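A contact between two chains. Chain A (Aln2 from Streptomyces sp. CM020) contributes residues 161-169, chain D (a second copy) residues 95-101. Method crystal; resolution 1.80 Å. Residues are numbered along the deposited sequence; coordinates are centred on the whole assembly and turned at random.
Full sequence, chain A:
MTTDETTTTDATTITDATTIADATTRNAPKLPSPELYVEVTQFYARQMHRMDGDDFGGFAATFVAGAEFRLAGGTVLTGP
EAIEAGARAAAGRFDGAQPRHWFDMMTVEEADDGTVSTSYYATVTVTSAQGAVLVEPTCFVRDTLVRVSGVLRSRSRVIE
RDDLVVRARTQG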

# COMPACT_ATOMS: atom_id res chain seq x y z
N ARG A 161 -11.45 -14.82 -2.79
CA ARG A 161 -11.77 -13.73 -3.70
C ARG A 161 -13.08 -13.08 -3.30
O ARG A 161 -14.09 -13.77 -3.08
CB ARG A 161 -11.84 -14.22 -5.15
CG ARG A 161 -11.14 -13.22 -6.06
CD ARG A 161 -10.88 -13.77 -7.40
NE ARG A 161 -12.10 -13.73 -8.19
CZ ARG A 161 -12.29 -14.40 -9.31
NH1 ARG A 161 -11.34 -15.19 -9.78
NH2 ARG A 161 -13.44 -14.28 -9.95
N ASP A 162 -13.06 -11.75 -3.18
CA ASP A 162 -14.19 -11.07 -2.58
C ASP A 162 -15.44 -11.19 -3.43
O ASP A 162 -16.55 -11.21 -2.87
CB ASP A 162 -13.86 -9.60 -2.34
CG ASP A 162 -12.96 -9.38 -1.11
OD1 ASP A 162 -13.13 -10.14 -0.12
OD2 ASP A 162 -12.13 -8.42 -1.12
N ASP A 163 -15.32 -11.26 -4.76
CA ASP A 163 -16.53 -11.41 -5.56
C ASP A 163 -17.20 -12.77 -5.28
O ASP A 163 -18.43 -12.86 -5.20
CB ASP A 163 -16.24 -11.25 -7.05
CG ASP A 163 -15.23 -12.23 -7.57
OD1 ASP A 163 -14.22 -12.49 -6.90
OD2 ASP A 163 -15.48 -12.72 -8.69
N LEU A 164 -16.39 -13.81 -5.10
CA LEU A 164 -16.92 -15.14 -4.79
C LEU A 164 -17.56 -15.16 -3.41
O LEU A 164 -18.62 -15.79 -3.23
CB LEU A 164 -15.80 -16.17 -4.89
CG LEU A 164 -15.27 -16.41 -6.31
CD1 LEU A 164 -14.17 -17.50 -6.31
CD2 LEU A 164 -16.38 -16.78 -7.28
N VAL A 165 -16.97 -14.44 -2.45
CA VAL A 165 -17.55 -14.32 -1.11
C VAL A 165 -18.90 -13.63 -1.19
O VAL A 165 -19.89 -14.10 -0.60
CB VAL A 165 -16.60 -13.53 -0.18
CG1 VAL A 165 -17.32 -13.18 1.15
CG2 VAL A 165 -15.36 -14.31 0.07
N VAL A 166 -18.96 -12.53 -1.94
CA VAL A 166 -20.23 -11.82 -2.12
C VAL A 166 -21.28 -12.74 -2.73
O VAL A 166 -22.44 -12.74 -2.31
CB VAL A 166 -20.02 -10.57 -2.99
CG1 VAL A 166 -21.35 -9.94 -3.37
CG2 VAL A 166 -19.11 -9.57 -2.29
N ARG A 167 -20.90 -13.47 -3.78
CA ARG A 167 -21.87 -14.33 -4.46
C ARG A 167 -22.44 -15.36 -3.51
O ARG A 167 -23.65 -15.62 -3.52
CB ARG A 167 -21.22 -15.01 -5.66
CG ARG A 167 -20.85 -14.04 -6.77
CD ARG A 167 -20.27 -14.77 -7.99
NE ARG A 167 -21.30 -15.50 -8.69
CZ ARG A 167 -22.09 -14.99 -9.65
NH1 ARG A 167 -21.95 -13.74 -10.06
NH2 ARG A 167 -23.01 -15.73 -10.22
N ALA A 168 -21.59 -15.95 -2.66
CA ALA A 168 -22.07 -16.95 -1.69
C ALA A 168 -22.98 -16.35 -0.64
O ALA A 168 -23.79 -17.08 -0.04
CB ALA A 168 -20.86 -17.64 -1.04
N ARG A 169 -22.92 -15.04 -0.42
CA ARG A 169 -23.82 -14.34 0.51
C ARG A 169 -25.14 -13.91 -0.14
O ARG A 169 -25.23 -13.72 -1.37
CB ARG A 169 -23.12 -13.09 1.10
CG ARG A 169 -21.85 -13.39 1.85
CD ARG A 169 -21.32 -12.19 2.66
NE ARG A 169 -21.31 -10.94 1.91
CZ ARG A 169 -20.32 -10.05 1.96
NH1 ARG A 169 -19.25 -10.27 2.71
NH2 ARG A 169 -20.41 -8.93 1.25
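Chain D 95-101: DGAQPRH

Residues 95-101 of chain D lie along the chain A helix 162-168, first as a loop and then, from Gln D98, as an extended strand. Strand and helix axes approach to 9.3 Å, and their N-to-C directions differ by 145°, so chain D runs roughly antiparallel to the helix: its early residues meet Val A166 and Arg A169, its later ones Asp A162. Asp D95, modelled only to CB and with positive phi and psi (56/53), makes no contact with this stretch of chain A. Gly D96 follows at 83/4, where a CB would be jammed against the carbonyl O of the preceding residue, a backbone shape that suits glycine. Gly D96 O comes within 3.1 Å of Val A166 CG1. Ala D97 (-103/171) brings the chain into extended form; its CB points away from the helix, and its backbone does the packing, with C 4.1 Å from Val A166 CG2. The CA atoms of Ala D97 and Val A166 are 6.1 Å apart. Gln D98 (-105/112) points toward the helix and spans much of the contact: its CB lies 3.7 Å from Val A166 CG2, its CG 3.4 Å from Asp A162 CG. With chi1 t and chi2 p, the side chain sets OE1 to accept a hydrogen bond from Arg A169 NH1 (3.1 Å), at the edge of that guanidinium, while NE2 of Gln D98 donates to Pro D99 O (2.8 Å). Pro D99 (-80/150) turns its CB away, in the alternation usual for a strand. Arg D100 (-138/126) points back toward chain A and closes the contact with a two-pronged salt bridge: NH2 donates to Asp A162 OD1 at 2.9 Å and NE to Asp A162 OD2 at 3.0 Å. Both bonds are nearly straight (172° and 174°), the carboxylate meeting the guanidinium at its edge. His D101 continues the strand out of reach of the helix.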

# COMPACT_ATOMS: atom_id res chain seq x y z
N ASP D 95 -24.25 -2.02 -0.30
CA ASP D 95 -25.36 -2.72 -0.96
C ASP D 95 -25.02 -4.17 -1.32
O ASP D 95 -25.14 -4.60 -2.47
CB ASP D 95 -25.81 -1.95 -2.21
N GLY D 96 -24.57 -4.94 -0.33
CA GLY D 96 -24.31 -6.33 -0.63
C GLY D 96 -22.96 -6.61 -1.26
O GLY D 96 -22.75 -7.74 -1.72
N ALA D 97 -22.12 -5.60 -1.41
CA ALA D 97 -20.79 -5.76 -1.98
C ALA D 97 -19.72 -5.73 -0.89
O ALA D 97 -19.99 -5.43 0.27
CB ALA D 97 -20.53 -4.68 -3.04
N GLN D 98 -18.48 -6.06 -1.28
CA GLN D 98 -17.43 -6.20 -0.28
C GLN D 98 -16.48 -5.01 -0.31
O GLN D 98 -15.72 -4.86 -1.28
CB GLN D 98 -16.64 -7.50 -0.48
CG GLN D 98 -15.49 -7.70 0.50
CD GLN D 98 -15.92 -7.72 1.94
OE1 GLN D 98 -16.76 -8.51 2.31
NE2 GLN D 98 -15.37 -6.84 2.75
N PRO D 99 -16.47 -4.17 0.72
CA PRO D 99 -15.47 -3.09 0.78
C PRO D 99 -14.10 -3.55 1.26
O PRO D 99 -13.97 -4.49 2.03
CB PRO D 99 -16.08 -2.12 1.80
CG PRO D 99 -16.79 -3.04 2.76
CD PRO D 99 -17.42 -4.10 1.86
N ARG D 100 -13.08 -2.85 0.77
CA ARG D 100 -11.73 -2.97 1.30
C ARG D 100 -11.11 -1.58 1.39
O ARG D 100 -11.09 -0.87 0.39
CB ARG D 100 -10.86 -3.88 0.43
CG ARG D 100 -11.36 -5.28 0.36
CD ARG D 100 -11.12 -6.01 1.68
NE ARG D 100 -11.69 -7.35 1.64
CZ ARG D 100 -12.03 -8.06 2.71
NH1 ARG D 100 -11.87 -7.58 3.94
NH2 ARG D 100 -12.57 -9.27 2.55
N HIS D 101 -10.62 -1.21 2.57
CA HIS D 101 -9.96 0.08 2.81
C HIS D 101 -8.48 -0.11 2.50
O HIS D 101 -7.87 -1.10 2.90
CB HIS D 101 -10.17 0.56 4.27
CG HIS D 101 -11.51 1.21 4.51
ND1 HIS D 101 -12.68 0.49 4.58
CD2 HIS D 101 -11.87 2.51 4.66
CE1 HIS D 101 -13.70 1.31 4.75
NE2 HIS D 101 -13.24 2.54 4.80